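Local coordinates for protein phosphoserine aminotransferase (Bacillus alcalophilus, PDB 1W23) that uses pyridoxal 5'-phosphate to interconvert 3-phosphohydroxypyruvate and phosphoserine, with glutamate and 2-oxoglutarate as the partner pair, in serine biosynthesis, at residues F5-G10 against D344-L349; P11-K16 against N339-D344; E269-I274 against A335-A340. All coordinates share one frame; numbering follows the deposited sequence.

Interaction 1: residues F5-G10 against D344-L349. With MG (magnesium ion), chain E.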
loop_
_atom_site.group_PDB
_atom_site.type_symbol
_atom_site.label_atom_id
_atom_site.label_comp_id
_atom_site.label_asym_id
_atom_site.label_seq_id
_atom_site.Cartn_x
_atom_site.Cartn_y
_atom_site.Cartn_z
ATOM N N PHE A 5 -25.140 9.632 5.161
ATOM C CA PHE A 5 -25.117 8.311 5.814
ATOM C C PHE A 5 -24.196 7.422 4.982
ATOM O O PHE A 5 -24.496 7.109 3.829
ATOM C CB PHE A 5 -26.521 7.725 5.896
ATOM C CG PHE A 5 -27.519 8.678 6.511
ATOM C CD1 PHE A 5 -28.463 9.332 5.731
ATOM C CD2 PHE A 5 -27.496 8.908 7.879
ATOM C CE1 PHE A 5 -29.381 10.203 6.243
ATOM C CE2 PHE A 5 -28.430 9.785 8.423
ATOM C CZ PHE A 5 -29.343 10.414 7.596
ATOM N N ASN A 6 -23.076 7.012 5.554
ATOM C CA ASN A 6 -22.016 6.328 4.808
ATOM C C ASN A 6 -22.112 4.804 4.926
ATOM O O ASN A 6 -21.615 4.200 5.885
ATOM C CB ASN A 6 -20.653 6.805 5.267
ATOM C CG ASN A 6 -19.527 6.227 4.414
ATOM O OD1 ASN A 6 -19.794 5.467 3.494
ATOM N ND2 ASN A 6 -18.291 6.589 4.775
ATOM N N PHE A 7 -22.746 4.198 3.933
ATOM C CA PHE A 7 -22.882 2.751 3.787
ATOM C C PHE A 7 -21.933 2.189 2.733
ATOM O O PHE A 7 -22.160 1.107 2.188
ATOM C CB PHE A 7 -24.334 2.391 3.453
ATOM C CG PHE A 7 -25.302 2.565 4.598
ATOM C CD1 PHE A 7 -26.032 3.716 4.777
ATOM C CD2 PHE A 7 -25.488 1.550 5.536
ATOM C CE1 PHE A 7 -26.922 3.853 5.820
ATOM C CE2 PHE A 7 -26.390 1.679 6.578
ATOM C CZ PHE A 7 -27.100 2.841 6.726
ATOM N N ASN A 8 -20.818 2.864 2.499
ATOM C CA ASN A 8 -19.837 2.368 1.531
ATOM C C ASN A 8 -19.292 0.996 1.917
ATOM O O ASN A 8 -19.057 0.675 3.098
ATOM C CB ASN A 8 -18.659 3.368 1.426
ATOM C CG ASN A 8 -18.934 4.487 0.471
ATOM O OD1 ASN A 8 -19.689 4.332 -0.493
ATOM N ND2 ASN A 8 -18.299 5.632 0.692
ATOM N N ALA A 9 -19.063 0.178 0.873
ATOM C CA ALA A 9 -18.680 -1.224 1.021
ATOM C C ALA A 9 -17.179 -1.457 1.157
ATOM O O ALA A 9 -16.797 -2.582 1.417
ATOM C CB ALA A 9 -19.222 -2.036 -0.160
ATOM N N GLY A 10 -16.355 -0.452 0.920
ATOM C CA GLY A 10 -14.920 -0.654 1.019
ATOM C C GLY A 10 -14.177 0.227 0.044
ATOM O O GLY A 10 -14.419 0.116 -1.201
ATOM N N ASP A 344 -27.387 5.393 14.299
ATOM C CA ASP A 344 -28.364 6.326 13.732
ATOM C C ASP A 344 -28.399 6.295 12.202
ATOM O O ASP A 344 -29.451 6.648 11.666
ATOM C CB ASP A 344 -28.233 7.730 14.288
ATOM C CG ASP A 344 -26.977 8.481 14.060
ATOM O OD1 ASP A 344 -26.048 7.949 13.405
ATOM O OD2 ASP A 344 -26.885 9.646 14.574
ATOM N N ALA A 345 -27.339 5.839 11.548
ATOM C CA ALA A 345 -27.438 5.668 10.091
ATOM C C ALA A 345 -28.401 4.526 9.759
ATOM O O ALA A 345 -29.133 4.587 8.768
ATOM C CB ALA A 345 -26.084 5.449 9.484
ATOM N N CYS A 346 -28.356 3.458 10.565
ATOM C CA CYS A 346 -29.243 2.330 10.374
ATOM C C CYS A 346 -30.693 2.724 10.664
ATOM O O CYS A 346 -31.599 2.282 9.941
ATOM C CB CYS A 346 -28.773 1.164 11.249
ATOM S SG CYS A 346 -27.126 0.541 10.785
ATOM N N ILE A 347 -30.914 3.496 11.732
ATOM C CA ILE A 347 -32.269 4.023 11.996
ATOM C C ILE A 347 -32.727 4.851 10.823
ATOM O O ILE A 347 -33.894 4.736 10.399
ATOM C CB ILE A 347 -32.247 4.794 13.309
ATOM C CG1 ILE A 347 -31.887 3.920 14.522
ATOM C CG2 ILE A 347 -33.570 5.550 13.486
ATOM C CD1 ILE A 347 -31.575 4.608 15.836
ATOM N N ALA A 348 -31.882 5.724 10.265
ATOM C CA ALA A 348 -32.252 6.558 9.132
ATOM C C ALA A 348 -32.620 5.681 7.913
ATOM O O ALA A 348 -33.584 5.971 7.191
ATOM C CB ALA A 348 -31.162 7.564 8.795
ATOM N N LEU A 349 -31.830 4.619 7.673
ATOM C CA LEU A 349 -32.134 3.709 6.573
ATOM C C LEU A 349 -33.495 3.049 6.769
ATOM O O LEU A 349 -34.282 2.956 5.805
ATOM C CB LEU A 349 -31.005 2.702 6.393
ATOM C CG LEU A 349 -31.233 1.666 5.279
ATOM C CD1 LEU A 349 -31.378 2.330 3.930
ATOM C CD2 LEU A 349 -30.082 0.675 5.240
HETATM MG MG MG E . -25.315 10.851 15.151
HETATM O O HOH W 1 -24.003 9.500 14.141
HETATM O O HOH W 2 -25.471 11.962 13.524
#
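The Phe5 ring carries the methyl of Ala348 over one face, whereas at the Phe7 ring the carbonyl O of Ala345 lies in plane at the edge. The contact joins the N-terminal strand 5-6 to the first turns of the C-terminal helix 343-359 in this class-V aminotransferase, and it has no direct hydrogen bond. Ala348 CB makes a CH-pi contact, 3.8 Å from the Phe5 ring centroid and 23° off its normal, offset so that it sits closest to Phe5 CE2, at 3.5 Å. Both phenylalanines hold CG anti to their carbonyl carbon (chi1 -52° and -71°), which brings the two rings against one helix surface with Ala345 CB between them, 3.9 Å from Phe7 CZ. Leu349 crosses Phe7 obliquely, its CB 3.9 Å from Phe7 CZ. Phe321, on the neighbouring parallel strand, also meets the Phe5 ring. An alanine here in place of Phe5 would remove the ring that Ala348 CB covers and would probably loosen the packing of the N-terminal strand on the helix. Between strand and loop, Asn6 OD1 accepts from Asn8 N, an Asx turn, while Asn8 ND2 bonds to Glu38 O of the second subunit. On the helix, Asp344 OD2 binds a magnesium ion at 2.1 Å, and Asp344 OD1 accepts from a metal-bound water at 2.7 Å.

Interaction 2: residues P11-K16 against N339-D344. With MG (magnesium ion), chain E.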
loop_
_atom_site.group_PDB
_atom_site.type_symbol
_atom_site.label_atom_id
_atom_site.label_comp_id
_atom_site.label_asym_id
_atom_site.label_seq_id
_atom_site.Cartn_x
_atom_site.Cartn_y
_atom_site.Cartn_z
ATOM N N PRO A 11 -13.273 1.111 0.466
ATOM C CA PRO A 11 -13.153 1.630 1.808
ATOM C C PRO A 11 -14.506 2.175 2.327
ATOM O O PRO A 11 -15.492 2.201 1.598
ATOM C CB PRO A 11 -12.090 2.733 1.674
ATOM C CG PRO A 11 -11.327 2.326 0.478
ATOM C CD PRO A 11 -12.386 1.829 -0.489
ATOM N N SER A 12 -14.531 2.461 3.598
ATOM C CA SER A 12 -15.774 2.593 4.335
ATOM C C SER A 12 -15.642 3.554 5.490
ATOM O O SER A 12 -14.586 4.151 5.747
ATOM C CB SER A 12 -16.210 1.215 4.832
ATOM O OG SER A 12 -15.239 0.627 5.643
ATOM N N ALA A 13 -16.744 3.723 6.208
ATOM C CA ALA A 13 -16.766 4.610 7.370
ATOM C C ALA A 13 -15.666 4.235 8.364
ATOM O O ALA A 13 -15.457 3.050 8.657
ATOM C CB ALA A 13 -18.136 4.496 8.072
ATOM N N LEU A 14 -15.031 5.229 8.936
ATOM C CA LEU A 14 -14.071 5.078 10.037
ATOM C C LEU A 14 -14.661 5.672 11.304
ATOM O O LEU A 14 -15.562 6.532 11.217
ATOM C CB LEU A 14 -12.720 5.680 9.640
ATOM C CG LEU A 14 -11.989 4.957 8.499
ATOM C CD1 LEU A 14 -10.831 5.779 7.952
ATOM C CD2 LEU A 14 -11.412 3.625 8.941
ATOM N N PRO A 15 -14.192 5.252 12.468
ATOM C CA PRO A 15 -14.672 5.887 13.693
ATOM C C PRO A 15 -14.163 7.315 13.735
ATOM O O PRO A 15 -12.973 7.571 13.613
ATOM C CB PRO A 15 -14.139 5.016 14.793
ATOM C CG PRO A 15 -13.021 4.217 14.189
ATOM C CD PRO A 15 -13.198 4.205 12.730
ATOM N N LYS A 16 -15.078 8.269 13.929
ATOM C CA LYS A 16 -14.661 9.689 13.932
ATOM C C LYS A 16 -13.504 9.962 14.918
ATOM O O LYS A 16 -12.627 10.716 14.539
ATOM C CB LYS A 16 -15.855 10.570 14.218
ATOM C CG LYS A 16 -15.589 12.033 14.008
ATOM C CD LYS A 16 -15.448 12.401 12.542
ATOM C CE LYS A 16 -16.827 12.475 11.904
ATOM N NZ LYS A 16 -16.777 13.034 10.515
ATOM N N ASN A 339 -18.113 -2.133 11.511
ATOM C CA ASN A 339 -18.049 -1.707 12.922
ATOM C C ASN A 339 -18.350 -0.215 13.123
ATOM O O ASN A 339 -19.080 0.126 14.057
ATOM C CB ASN A 339 -16.640 -1.934 13.438
ATOM C CG ASN A 339 -16.261 -3.377 13.729
ATOM O OD1 ASN A 339 -17.089 -4.282 13.686
ATOM N ND2 ASN A 339 -14.983 -3.600 14.054
ATOM N N ALA A 340 -17.763 0.646 12.299
ATOM C CA ALA A 340 -17.850 2.088 12.546
ATOM C C ALA A 340 -19.105 2.753 12.010
ATOM O O ALA A 340 -19.305 3.944 12.276
ATOM C CB ALA A 340 -16.623 2.788 12.017
ATOM N N VAL A 341 -19.953 2.056 11.288
ATOM C CA VAL A 341 -21.191 2.678 10.835
ATOM C C VAL A 341 -22.068 2.949 12.044
ATOM O O VAL A 341 -22.371 2.015 12.807
ATOM C CB VAL A 341 -21.894 1.805 9.772
ATOM C CG1 VAL A 341 -23.253 2.370 9.427
ATOM C CG2 VAL A 341 -21.019 1.637 8.533
ATOM N N PRO A 342 -22.499 4.190 12.292
ATOM C CA PRO A 342 -23.260 4.481 13.524
ATOM C C PRO A 342 -24.662 3.927 13.463
ATOM O O PRO A 342 -25.287 3.835 12.405
ATOM C CB PRO A 342 -23.247 6.007 13.600
ATOM C CG PRO A 342 -23.224 6.390 12.170
ATOM C CD PRO A 342 -22.265 5.415 11.484
ATOM N N ILE A 343 -25.203 3.620 14.647
ATOM C CA ILE A 343 -26.559 3.070 14.696
ATOM C C ILE A 343 -27.551 4.086 14.152
ATOM O O ILE A 343 -28.557 3.651 13.510
ATOM C CB ILE A 343 -26.914 2.543 16.083
ATOM C CG1 ILE A 343 -28.192 1.688 16.023
ATOM C CG2 ILE A 343 -27.111 3.629 17.118
ATOM C CD1 ILE A 343 -28.299 0.806 17.225
ATOM N N ASP A 344 -27.387 5.393 14.299
ATOM C CA ASP A 344 -28.364 6.326 13.732
ATOM C C ASP A 344 -28.399 6.295 12.202
ATOM O O ASP A 344 -29.451 6.648 11.666
ATOM C CB ASP A 344 -28.233 7.730 14.288
ATOM C CG ASP A 344 -26.977 8.481 14.060
ATOM O OD1 ASP A 344 -26.048 7.949 13.405
ATOM O OD2 ASP A 344 -26.885 9.646 14.574
HETATM MG MG MG E . -25.315 10.851 15.151
HETATM O O HOH W 3 -15.769 0.019 10.275
HETATM O O HOH W 4 -18.345 6.390 11.555
HETATM O O HOH W 1 -24.003 9.500 14.141
HETATM O O HOH W 2 -25.471 11.962 13.524
#
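Ala340 CB presses against the backbone where Leu14 passes into Pro15, lying 3.5 Å from Pro15 N and 3.6 Å from the carbonyl carbon of Leu14. Two loops of the class-V aminotransferase fold meet here, each leading into a helix: Pro15 is the N-cap residue before helix 16-24, and Pro342 holds the same position before the C-terminal helix 343-359. The methyl of Ala340 thus packs on a peptide group and on the proline ring, whose CD is 3.8 Å away. Beside it, Ala13 CB meets Val341 CG2 at 4.1 Å; this branch stands anti to the carbonyl carbon, while CG1 is anti to the backbone N (chi1 173°). No direct hydrogen bond spans the loops, and waters take that role. One water accepts from Ala340 N and donates a weak bond to Ala13 O. Leu14, for its part, has its amide N bonded to Glu38 OE2 of the second subunit, so segment 11-16 also belongs to the dimer interface. Ser12 OG hydrogen-bonds to Gln195 O, next to Lys196, the cofactor-attachment lysine, not linked to the cofactor in this structure, which ties the loop to a residue of the cofactor pocket. The second water bridges two carbonyls, donating at 2.8 Å to Leu14 O and at 2.7 Å to Ala340 O.

Interaction 3: residues E269-I274 against A335-A340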
loop_
_atom_site.group_PDB
_atom_site.type_symbol
_atom_site.label_atom_id
_atom_site.label_comp_id
_atom_site.label_asym_id
_atom_site.label_seq_id
_atom_site.Cartn_x
_atom_site.Cartn_y
_atom_site.Cartn_z
ATOM N N GLU A 269 -27.176 -5.407 17.045
ATOM C CA GLU A 269 -28.289 -4.492 17.181
ATOM C C GLU A 269 -28.515 -3.724 15.889
ATOM O O GLU A 269 -29.688 -3.562 15.452
ATOM C CB GLU A 269 -28.030 -3.504 18.318
ATOM C CG GLU A 269 -29.213 -2.671 18.587
ATOM C CD GLU A 269 -29.212 -1.718 19.747
ATOM O OE1 GLU A 269 -28.230 -1.746 20.506
ATOM O OE2 GLU A 269 -30.302 -1.026 19.780
ATOM N N LYS A 270 -27.480 -3.206 15.258
ATOM C CA LYS A 270 -27.699 -2.365 14.099
ATOM C C LYS A 270 -28.139 -3.237 12.900
ATOM O O LYS A 270 -29.003 -2.808 12.156
ATOM C CB LYS A 270 -26.581 -1.416 13.947
ATOM C CG LYS A 270 -25.324 -1.880 13.432
ATOM C CD LYS A 270 -24.145 -0.847 13.684
ATOM C CE LYS A 270 -23.209 -1.089 12.541
ATOM N NZ LYS A 270 -22.363 -2.299 12.582
ATOM N N ALA A 271 -27.618 -4.462 12.757
ATOM C CA ALA A 271 -28.094 -5.353 11.719
ATOM C C ALA A 271 -29.567 -5.669 11.919
ATOM O O ALA A 271 -30.329 -5.718 10.943
ATOM C CB ALA A 271 -27.247 -6.630 11.699
ATOM N N LYS A 272 -29.978 -5.918 13.165
ATOM C CA LYS A 272 -31.394 -6.279 13.421
ATOM C C LYS A 272 -32.307 -5.140 12.997
ATOM O O LYS A 272 -33.432 -5.427 12.540
ATOM C CB LYS A 272 -31.560 -6.614 14.894
ATOM C CG LYS A 272 -32.984 -6.793 15.397
ATOM C CD LYS A 272 -33.042 -6.933 16.909
ATOM C CE LYS A 272 -34.423 -6.815 17.514
ATOM N NZ LYS A 272 -35.492 -7.599 16.897
ATOM N N ILE A 273 -31.908 -3.890 13.139
ATOM C CA ILE A 273 -32.767 -2.779 12.659
ATOM C C ILE A 273 -33.098 -2.968 11.211
ATOM O O ILE A 273 -34.260 -2.796 10.799
ATOM C CB ILE A 273 -32.068 -1.430 12.906
ATOM C CG1 ILE A 273 -31.972 -1.093 14.419
ATOM C CG2 ILE A 273 -32.757 -0.291 12.159
ATOM C CD1 ILE A 273 -31.010 0.019 14.734
ATOM N N ILE A 274 -32.084 -3.286 10.390
ATOM C CA ILE A 274 -32.314 -3.394 8.952
ATOM C C ILE A 274 -33.032 -4.686 8.604
ATOM O O ILE A 274 -34.001 -4.665 7.826
ATOM C CB ILE A 274 -30.971 -3.230 8.192
ATOM C CG1 ILE A 274 -30.296 -1.890 8.553
ATOM C CG2 ILE A 274 -31.234 -3.326 6.695
ATOM C CD1 ILE A 274 -28.899 -1.741 8.028
ATOM N N ALA A 335 -26.480 -2.668 1.990
ATOM C CA ALA A 335 -26.198 -1.764 3.101
ATOM C C ALA A 335 -24.992 -2.345 3.871
ATOM O O ALA A 335 -25.143 -3.373 4.561
ATOM C CB ALA A 335 -27.404 -1.615 4.031
ATOM N N SER A 336 -23.820 -1.742 3.730
ATOM C CA SER A 336 -22.627 -2.188 4.450
ATOM C C SER A 336 -22.603 -1.477 5.792
ATOM O O SER A 336 -22.685 -0.259 5.871
ATOM C CB SER A 336 -21.385 -1.937 3.630
ATOM O OG SER A 336 -21.401 -2.682 2.418
ATOM N N ILE A 337 -22.563 -2.296 6.853
ATOM C CA ILE A 337 -22.741 -1.895 8.237
ATOM C C ILE A 337 -21.598 -2.415 9.108
ATOM O O ILE A 337 -21.755 -3.030 10.139
ATOM C CB ILE A 337 -24.146 -2.313 8.753
ATOM C CG1 ILE A 337 -24.454 -3.791 8.523
ATOM C CG2 ILE A 337 -25.204 -1.420 8.143
ATOM C CD1 ILE A 337 -25.712 -4.261 9.256
ATOM N N TYR A 338 -20.372 -2.141 8.642
ATOM C CA TYR A 338 -19.157 -2.461 9.355
ATOM C C TYR A 338 -19.114 -1.798 10.710
ATOM O O TYR A 338 -19.956 -0.944 11.034
ATOM C CB TYR A 338 -17.968 -2.007 8.493
ATOM C CG TYR A 338 -17.949 -2.621 7.107
ATOM C CD1 TYR A 338 -17.844 -1.822 5.981
ATOM C CD2 TYR A 338 -18.022 -3.969 6.881
ATOM C CE1 TYR A 338 -17.811 -2.336 4.723
ATOM C CE2 TYR A 338 -17.973 -4.513 5.627
ATOM C CZ TYR A 338 -17.852 -3.694 4.533
ATOM O OH TYR A 338 -17.839 -4.275 3.266
ATOM N N ASN A 339 -18.113 -2.133 11.511
ATOM C CA ASN A 339 -18.049 -1.707 12.922
ATOM C C ASN A 339 -18.350 -0.215 13.123
ATOM O O ASN A 339 -19.080 0.126 14.057
ATOM C CB ASN A 339 -16.640 -1.934 13.438
ATOM C CG ASN A 339 -16.261 -3.377 13.729
ATOM O OD1 ASN A 339 -17.089 -4.282 13.686
ATOM N ND2 ASN A 339 -14.983 -3.600 14.054
ATOM N N ALA A 340 -17.763 0.646 12.299
ATOM C CA ALA A 340 -17.850 2.088 12.546
ATOM C C ALA A 340 -19.105 2.753 12.010
ATOM O O ALA A 340 -19.305 3.944 12.276
ATOM C CB ALA A 340 -16.623 2.788 12.017
#
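Lys270 NZ donates to two successive backbone carbonyls, at 2.6 Å to Ile337 O and at 3.2 Å to Tyr338 O. The ammonium approaches both from above the carbonyl plane, 46° out of it at Ile337 and 69° at Tyr338, so the shorter bond is also the less tilted. The side chain leaves helix 259-279 with CG in the crowded position between backbone N and carbonyl carbon (chi1 76°), runs extended, then bends at its last torsion to bring NZ over the loop that follows strand 333-336. Asn267 OD1, one turn earlier on the helix, is a third partner of NZ. The strand is an outer member of the three-stranded antiparallel sheet of this aminotransferase, and the helix packs on its Ala335 and on Ile337, just past its end. Ile337 is central: its CD1 lies against Ala271, 3.6 Å from CA, while its CG2 meets Ile274 CD1 tip to tip at 3.7 Å. Ile274 CD1 also reaches Ala335 CB, more loosely, at 4.3 Å. Tyr338 turns away from the helix; its hydroxyl bonds to Ala9 O, and its side chain touches Lys196 and Thr152 of the cofactor site. Three neutral oxygens accept from the buried ammonium, which would probably help to hold its charge against the cost of burial and polarise both carbonyls, while fixing the backbone from which Tyr338 reaches toward the active site.

The three contacts cluster on one side of the chain's centre: the centre of interaction 1 is about 8 Å from those of interactions 2 and 3, which are about 10 Å apart. Along the chain, 5-10 and 11-16 come first, then 269-274, and finally the continuous run 335-349, whose parts serve all three contacts. This run passes from strand 333-336 through a loop into helix 343-359. Interactions 2 and 3 share Asn339 and Ala340, and interactions 1 and 2 share Asp344 with its magnesium ion. The N-terminal segment is thereby fastened to the C-terminal part, while the Tyr338 side chain joins interactions 1 and 3 beside the cofactor site.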